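Local coordinates for protein 4-amino-4-deoxychorismate lyase (Legionella pneumophila, PDB 3LUL) that belongs to the class IV aminotransferase family of pyridoxal-phosphate proteins, with the cofactor carried on a lysine, at residues Leu72-Lys75 with Ile76-Asp79; Gly200-Arg203 with Ala204-Ile207; Val245-Asp249 with Asn250-Glu254. All coordinates share one frame; numbering follows the deposited sequence. Where two conformers were deposited one is given.

Contact 1 (Leu72-Lys75 with Ile76-Asp79); sequences LIQK and IQKD
Four i to i+4 backbone bonds join Leu72-Lys75 to Ile76-Asp79 at the C-terminal end of helix 65-78, and the one from Asp79 N to Lys75 O (2.9 Å) closes the last turn. Asp79 is the first residue to leave helical backbone angles. Its side chain and that of Lys75 meet one turn apart. Lys75 NZ lies 3.6 Å from Asp79 OD2, a long salt bridge. A water bridges the two groups: it accepts from Lys75 NZ (2.6 Å) and donates to Asp79 OD2 (2.8 Å). The lysine chain bends at chi2 (-85°), which swings its outer half across the Asp79 side chain, with Lys75 CD 3.7 Å from Asp79 OD2. Thr112 OG1 on strand 106-113 also bonds to Asp79 OD2, tying the helix end to the sheet. On another side of the helix, Ile73 CG2 rests 3.4 Å from Gln77 NE2. The amide of Gln77 is carried there by a chain extended beyond CG. Ile73 CD1 and Ile76 CD1 make a looser apolar contact at 4.4 Å, and both side chains touch Pro40. Leu72 and Ile76 turn to the sheet, where both meet Ile86. The helix therefore has an apolar side packed on the N-terminal sheet and a glutamine-bearing side that is exposed. Asp79 OD2 is met by a long ion pair, a water and the Thr112 hydroxyl. This grip probably favours the ionised form of the carboxylate and limits its rotation where the helix ends.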
loop_
_atom_site.group_PDB
_atom_site.type_symbol
_atom_site.label_atom_id
_atom_site.label_comp_id
_atom_site.label_asym_id
_atom_site.label_seq_id
_atom_site.Cartn_x
_atom_site.Cartn_y
_atom_site.Cartn_z
ATOM N N LEU B 72 -22.054 -6.788 13.863
ATOM C CA LEU B 72 -22.652 -6.110 12.706
ATOM C C LEU B 72 -24.070 -5.668 13.033
ATOM O O LEU B 72 -24.440 -4.515 12.781
ATOM C CB LEU B 72 -22.651 -6.981 11.440
ATOM C CG LEU B 72 -21.292 -7.487 10.907
ATOM C CD1 LEU B 72 -21.485 -8.509 9.755
ATOM C CD2 LEU B 72 -20.445 -6.288 10.445
ATOM N N ILE B 73 -24.845 -6.563 13.646
ATOM C CA ILE B 73 -26.240 -6.250 13.986
ATOM C C ILE B 73 -26.285 -5.113 14.991
ATOM O O ILE B 73 -27.100 -4.204 14.841
ATOM C CB ILE B 73 -27.012 -7.480 14.503
ATOM C CG1 ILE B 73 -27.153 -8.543 13.401
ATOM C CG2 ILE B 73 -28.421 -7.074 15.021
ATOM C CD1 ILE B 73 -27.885 -8.113 12.151
ATOM N N GLN B 74 -25.389 -5.118 15.980
ATOM C CA GLN B 74 -25.432 -4.091 17.021
ATOM C C GLN B 74 -25.078 -2.716 16.467
ATOM O O GLN B 74 -25.630 -1.721 16.916
ATOM C CB GLN B 74 -24.551 -4.435 18.231
ATOM C CG GLN B 74 -25.130 -5.558 19.149
ATOM C CD GLN B 74 -26.620 -5.373 19.554
ATOM O OE1 GLN B 74 -27.443 -6.265 19.343
ATOM N NE2 GLN B 74 -26.956 -4.220 20.139
ATOM N N LYS B 75 -24.193 -2.684 15.466
ATOM C CA LYS B 75 -23.847 -1.455 14.753
ATOM C C LYS B 75 -24.993 -0.914 13.912
ATOM O O LYS B 75 -25.295 0.286 13.982
ATOM C CB LYS B 75 -22.590 -1.674 13.907
ATOM C CG LYS B 75 -21.371 -1.133 14.565
ATOM C CD LYS B 75 -21.258 0.341 14.225
ATOM C CE LYS B 75 -20.546 1.084 15.295
ATOM N NZ LYS B 75 -20.142 2.425 14.827
ATOM N N ILE B 76 -25.642 -1.787 13.139
ATOM C CA ILE B 76 -26.829 -1.447 12.333
ATOM C C ILE B 76 -27.967 -0.889 13.181
ATOM O O ILE B 76 -28.563 0.165 12.858
ATOM C CB ILE B 76 -27.338 -2.707 11.550
ATOM C CG1 ILE B 76 -26.352 -3.084 10.421
ATOM C CG2 ILE B 76 -28.781 -2.559 11.028
ATOM C CD1 ILE B 76 -26.422 -4.578 10.053
ATOM N N GLN B 77 -28.265 -1.593 14.269
ATOM C CA GLN B 77 -29.279 -1.154 15.222
ATOM C C GLN B 77 -28.944 0.185 15.891
ATOM O O GLN B 77 -29.797 1.094 15.959
ATOM C CB GLN B 77 -29.503 -2.241 16.273
ATOM C CG GLN B 77 -30.290 -3.421 15.714
ATOM C CD GLN B 77 -30.553 -4.511 16.754
ATOM O OE1 GLN B 77 -30.151 -4.398 17.917
ATOM N NE2 GLN B 77 -31.220 -5.579 16.327
ATOM N N LYS B 78 -27.700 0.331 16.350
ATOM C CA LYS B 78 -27.301 1.545 17.047
ATOM C C LYS B 78 -27.341 2.748 16.112
ATOM O O LYS B 78 -27.766 3.818 16.505
ATOM C CB LYS B 78 -25.920 1.379 17.659
ATOM C CG LYS B 78 -25.474 2.546 18.540
ATOM C CD LYS B 78 -23.938 2.673 18.603
ATOM C CE LYS B 78 -23.299 1.658 19.555
ATOM N NZ LYS B 78 -21.801 1.568 19.362
ATOM N N ASP B 79 -26.894 2.568 14.878
ATOM C CA ASP B 79 -26.845 3.650 13.899
ATOM C C ASP B 79 -28.113 3.770 13.050
ATOM O O ASP B 79 -28.149 4.563 12.110
ATOM C CB ASP B 79 -25.631 3.442 12.993
ATOM C CG ASP B 79 -24.300 3.517 13.754
ATOM O OD1 ASP B 79 -24.292 3.814 14.972
ATOM O OD2 ASP B 79 -23.242 3.272 13.127
HETATM O O HOH W 1 -20.497 3.736 12.662
#

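Contact 2 (Gly200-Arg203 with Ala204-Ile207); sequences GITR and ARLI
Ile207 CD1 lies over one face of the Arg203 guanidinium, 3.6 Å above its plane and displaced toward the rim. Its closest atom there is Arg203 NH1, also at 3.6 Å. The two side chains run side by side and point the same way. Arg203 is extended from CG to NE, with CG opposite the backbone N (chi1 170°), and this carries the flat group out alongside the isoleucine. Its NH2 forms a salt bridge with Glu219 and a hydrogen bond with Pro191 O, so the buried charge is met by two oxygens. Both segments belong to helix 201-212, the crossover helix of a beta-alpha-beta unit with strands 187-190 and 217-219. Gly200 is the N-cap, and its O accepts from Ala204 N at 3.0 Å. The start of this helix holds the phosphate of the pyridoxal group on the modified lysine at position 141: Ile201 N and Thr202 OG1 each bond to a phosphate oxygen. The positive end of the helix dipole is expected to favour that anion. A water donates to Thr202 OG1 at 2.7 Å. The same water accepts from Arg205 NH1 at 2.8 Å, in the plane of the guanidinium at its edge. Arg205 bends at chi3 (56°) to reach it, while its CD passes 4.0 Å from Ile201 CG2. Asp270 pairs with Arg205 NH2, linking this second-shell arginine to the C-terminal end of the chain.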
loop_
_atom_site.group_PDB
_atom_site.type_symbol
_atom_site.label_atom_id
_atom_site.label_comp_id
_atom_site.label_asym_id
_atom_site.label_seq_id
_atom_site.Cartn_x
_atom_site.Cartn_y
_atom_site.Cartn_z
ATOM N N GLY B 200 -13.339 -11.336 -5.647
ATOM C CA GLY B 200 -14.506 -10.664 -5.094
ATOM C C GLY B 200 -15.599 -11.636 -4.683
ATOM O O GLY B 200 -15.788 -12.731 -5.290
ATOM N N ILE B 201 -16.320 -11.236 -3.638
ATOM C CA ILE B 201 -17.489 -11.993 -3.184
ATOM C C ILE B 201 -18.609 -11.904 -4.229
ATOM O O ILE B 201 -19.309 -12.877 -4.456
ATOM C CB ILE B 201 -17.978 -11.509 -1.803
ATOM C CG1 ILE B 201 -16.946 -11.943 -0.728
ATOM C CG2 ILE B 201 -19.380 -12.058 -1.425
ATOM C CD1 ILE B 201 -17.092 -11.200 0.590
ATOM N N THR B 202 -18.793 -10.731 -4.819
ATOM C CA THR B 202 -19.889 -10.530 -5.752
ATOM C C THR B 202 -19.613 -11.345 -6.995
ATOM O O THR B 202 -20.494 -12.048 -7.497
ATOM C CB THR B 202 -20.132 -9.025 -6.045
ATOM O OG1 THR B 202 -20.180 -8.291 -4.813
ATOM C CG2 THR B 202 -21.459 -8.802 -6.770
ATOM N N ARG B 203 -18.372 -11.270 -7.461
ATOM C CA ARG B 203 -17.852 -12.097 -8.560
ATOM C C ARG B 203 -18.137 -13.572 -8.318
ATOM O O ARG B 203 -18.652 -14.264 -9.182
ATOM C CB ARG B 203 -16.333 -11.865 -8.695
ATOM C CG ARG B 203 -15.574 -12.820 -9.621
ATOM C CD ARG B 203 -14.047 -12.681 -9.499
ATOM N NE ARG B 203 -13.331 -13.517 -10.472
ATOM C CZ ARG B 203 -13.132 -14.844 -10.368
ATOM N NH1 ARG B 203 -13.578 -15.530 -9.331
ATOM N NH2 ARG B 203 -12.519 -15.497 -11.340
ATOM N N ALA B 204 -17.773 -14.058 -7.129
ATOM C CA ALA B 204 -18.001 -15.466 -6.763
ATOM C C ALA B 204 -19.486 -15.849 -6.789
ATOM O O ALA B 204 -19.854 -16.936 -7.274
ATOM C CB ALA B 204 -17.408 -15.741 -5.358
ATOM N N ARG B 205 -20.335 -14.969 -6.249
ATOM C CA ARG B 205 -21.798 -15.197 -6.229
ATOM C C ARG B 205 -22.361 -15.259 -7.642
ATOM O O ARG B 205 -23.189 -16.115 -7.956
ATOM C CB ARG B 205 -22.531 -14.101 -5.450
ATOM C CG ARG B 205 -22.318 -14.127 -3.915
ATOM C CD ARG B 205 -22.816 -12.815 -3.326
ATOM N NE ARG B 205 -24.216 -12.601 -3.695
ATOM C CZ ARG B 205 -24.820 -11.415 -3.820
ATOM N NH1 ARG B 205 -24.189 -10.274 -3.568
ATOM N NH2 ARG B 205 -26.108 -11.377 -4.173
ATOM N N LEU B 206 -21.893 -14.359 -8.493
ATOM C CA LEU B 206 -22.354 -14.292 -9.878
ATOM C C LEU B 206 -22.001 -15.583 -10.630
ATOM O O LEU B 206 -22.835 -16.161 -11.316
ATOM C CB LEU B 206 -21.757 -13.055 -10.560
ATOM C CG LEU B 206 -22.285 -12.649 -11.924
ATOM C CD1 LEU B 206 -22.012 -11.191 -12.124
ATOM C CD2 LEU B 206 -21.695 -13.486 -13.051
ATOM N N ILE B 207 -20.762 -16.042 -10.474
ATOM C CA ILE B 207 -20.329 -17.309 -11.068
ATOM C C ILE B 207 -21.204 -18.487 -10.600
ATOM O O ILE B 207 -21.634 -19.286 -11.417
ATOM C CB ILE B 207 -18.822 -17.566 -10.819
ATOM C CG1 ILE B 207 -17.988 -16.537 -11.587
ATOM C CG2 ILE B 207 -18.400 -18.974 -11.274
ATOM C CD1 ILE B 207 -16.531 -16.481 -11.167
HETATM O O HOH W 2 -21.643 -9.378 -2.824
#

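Contact 3 (Val245-Asp249 with Asn250-Glu254)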
loop_
_atom_site.group_PDB
_atom_site.type_symbol
_atom_site.label_atom_id
_atom_site.label_comp_id
_atom_site.label_asym_id
_atom_site.label_seq_id
_atom_site.Cartn_x
_atom_site.Cartn_y
_atom_site.Cartn_z
ATOM N N VAL B 245 -20.756 -0.644 -17.856
ATOM C CA VAL B 245 -19.612 0.110 -18.396
ATOM C C VAL B 245 -19.967 0.697 -19.766
ATOM O O VAL B 245 -20.353 -0.018 -20.682
ATOM C CB VAL B 245 -18.346 -0.764 -18.479
ATOM C CG1 VAL B 245 -17.175 -0.018 -19.201
ATOM C CG2 VAL B 245 -17.908 -1.220 -17.078
ATOM N N LEU B 246 -19.856 2.015 -19.866
ATOM C CA LEU B 246 -20.134 2.756 -21.092
ATOM C C LEU B 246 -18.940 2.748 -22.025
ATOM O O LEU B 246 -19.106 2.676 -23.235
ATOM C CB LEU B 246 -20.552 4.202 -20.787
ATOM C CG LEU B 246 -20.816 5.140 -21.989
ATOM C CD1 LEU B 246 -21.874 4.593 -22.940
ATOM C CD2 LEU B 246 -21.215 6.526 -21.498
ATOM N N SER B 247 -17.736 2.814 -21.477
ATOM C CA SER B 247 -16.552 2.948 -22.307
ATOM C C SER B 247 -15.269 2.559 -21.610
ATOM O O SER B 247 -15.170 2.688 -20.393
ATOM C CB SER B 247 -16.413 4.383 -22.830
ATOM O OG SER B 247 -16.263 5.343 -21.778
ATOM N N LEU B 248 -14.281 2.149 -22.416
ATOM C CA LEU B 248 -12.891 1.971 -21.984
ATOM C C LEU B 248 -12.017 2.782 -22.950
ATOM O O LEU B 248 -12.023 2.501 -24.146
ATOM C CB LEU B 248 -12.468 0.504 -22.025
ATOM C CG LEU B 248 -10.979 0.228 -21.739
ATOM C CD1 LEU B 248 -10.519 0.728 -20.318
ATOM C CD2 LEU B 248 -10.656 -1.229 -21.970
ATOM N N ASP B 249 -11.278 3.766 -22.427
ATOM C CA ASP B 249 -10.445 4.644 -23.268
ATOM C C ASP B 249 -11.340 5.233 -24.375
ATOM O O ASP B 249 -12.388 5.808 -24.073
ATOM C CB ASP B 249 -9.242 3.836 -23.786
ATOM C CG ASP B 249 -8.417 3.226 -22.659
ATOM O OD1 ASP B 249 -8.142 3.951 -21.686
ATOM O OD2 ASP B 249 -8.003 2.046 -22.754
ATOM N N ASN B 250 -10.971 5.050 -25.632
ATOM C CA ASN B 250 -11.803 5.533 -26.741
ATOM C C ASN B 250 -12.698 4.463 -27.370
ATOM O O ASN B 250 -12.831 4.379 -28.586
ATOM C CB ASN B 250 -10.948 6.198 -27.803
ATOM C CG ASN B 250 -10.043 5.229 -28.539
ATOM O OD1 ASN B 250 -9.237 4.512 -27.929
ATOM N ND2 ASN B 250 -10.158 5.219 -29.875
ATOM N N ILE B 251 -13.358 3.671 -26.543
ATOM C CA ILE B 251 -14.205 2.601 -27.056
ATOM C C ILE B 251 -15.510 2.645 -26.278
ATOM O O ILE B 251 -15.500 2.519 -25.052
ATOM C CB ILE B 251 -13.500 1.234 -26.937
ATOM C CG1 ILE B 251 -12.168 1.260 -27.711
ATOM C CG2 ILE B 251 -14.396 0.106 -27.476
ATOM C CD1 ILE B 251 -11.034 0.622 -27.018
ATOM N N ILE B 252 -16.609 2.862 -27.001
ATOM C CA ILE B 252 -17.947 2.946 -26.430
ATOM C C ILE B 252 -18.613 1.588 -26.615
ATOM O O ILE B 252 -18.528 1.008 -27.702
ATOM C CB ILE B 252 -18.805 4.020 -27.154
ATOM C CG1 ILE B 252 -18.040 5.342 -27.275
ATOM C CG2 ILE B 252 -20.107 4.262 -26.414
ATOM C CD1 ILE B 252 -17.771 6.001 -25.951
ATOM N N PHE B 253 -19.288 1.106 -25.572
ATOM C CA PHE B 253 -20.051 -0.124 -25.596
ATOM C C PHE B 253 -21.550 0.129 -25.467
ATOM O O PHE B 253 -21.985 1.104 -24.839
ATOM C CB PHE B 253 -19.651 -0.995 -24.404
ATOM C CG PHE B 253 -18.175 -1.283 -24.334
ATOM C CD1 PHE B 253 -17.603 -2.191 -25.211
ATOM C CD2 PHE B 253 -17.381 -0.674 -23.378
ATOM C CE1 PHE B 253 -16.252 -2.470 -25.156
ATOM C CE2 PHE B 253 -16.044 -0.947 -23.308
ATOM C CZ PHE B 253 -15.473 -1.840 -24.228
ATOM N N GLU B 254 -22.334 -0.786 -26.034
ATOM C CA GLU B 254 -23.729 -0.924 -25.661
ATOM C C GLU B 254 -23.787 -1.342 -24.182
ATOM O O GLU B 254 -23.087 -2.277 -23.775
ATOM C CB GLU B 254 -24.410 -1.978 -26.549
ATOM C CG GLU B 254 -25.823 -2.335 -26.142
ATOM C CD GLU B 254 -26.730 -1.119 -26.061
ATOM O OE1 GLU B 254 -26.905 -0.428 -27.100
ATOM O OE2 GLU B 254 -27.258 -0.852 -24.961
HETATM O O HOH W 3 -21.357 -2.503 -21.663
#
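This is a tight beta hairpin in the larger, branched sheet, where strand 241-248 turns back into the short strand 251-252. A type II' turn from Leu248 to Ile251 makes the reversal, with Asp249 and Asn250 at its corners. Asp249 takes a positive phi (53°), as the first corner of such a turn requires. The bond closing the turn, from Ile251 N to Leu248 O, is weak and bent. The return bond from Leu248 N to Ile251 O is better formed, at 2.9 Å and in the carbonyl plane. Further along, Phe253 N donates to Leu246 O at 2.8 Å, almost straight at 175°. Between them Ser247 and Ile252 form a non-hydrogen-bonded pair. Here Ser247 CA comes 3.0 Å from Ile251 O in a CA-H...O contact. Phe253 carries the apolar side of the hairpin. Phe253 CE2 lies 4.1 Å from Leu248 CB, and Phe253 CD2 lies 4.2 Å from Val245 CG1. With CG set opposite the carbonyl carbon (chi1 -56°), the ring is laid back along the first strand. Ile227 of helix 224-228 touches both Phe253 and Leu248. Leu246 and Ile252 lie side by side, with Leu246 CD1 3.9 Å from Ile252 CG2. Ser247 OG bonds to Arg123 NH1 on strand 122-131. Asp249 OD2 accepts a hydrogen bond from Ser126 OG and forms a salt bridge with Lys224 NZ. The lysine would probably stabilise the aspartate's charge. Backbone bonds and apolar packing around Phe253 join the two strands, while the Asp249 carboxylate anchors the first corner of the turn to the neighbouring strand and to Lys224.

The three contacts share no helix or strand, and no two of them touch. Contact 2 is the buried one, its centre about 10 Å from the centre of the chain. Contacts 1 and 3 are partly buried, their centres each about 22 Å from it and on opposite sides. Contact 1 ends a helix on the five-stranded sheet, whereas contacts 2 and 3 belong to the part built round the larger sheet. Their polar chemistry follows their place. In contact 2 a buried arginine and a partly exposed one are each paired with an acid, and the helix start faces a phosphate. At the periphery, aspartates at a helix end and at a turn are tied back to neighbouring strands.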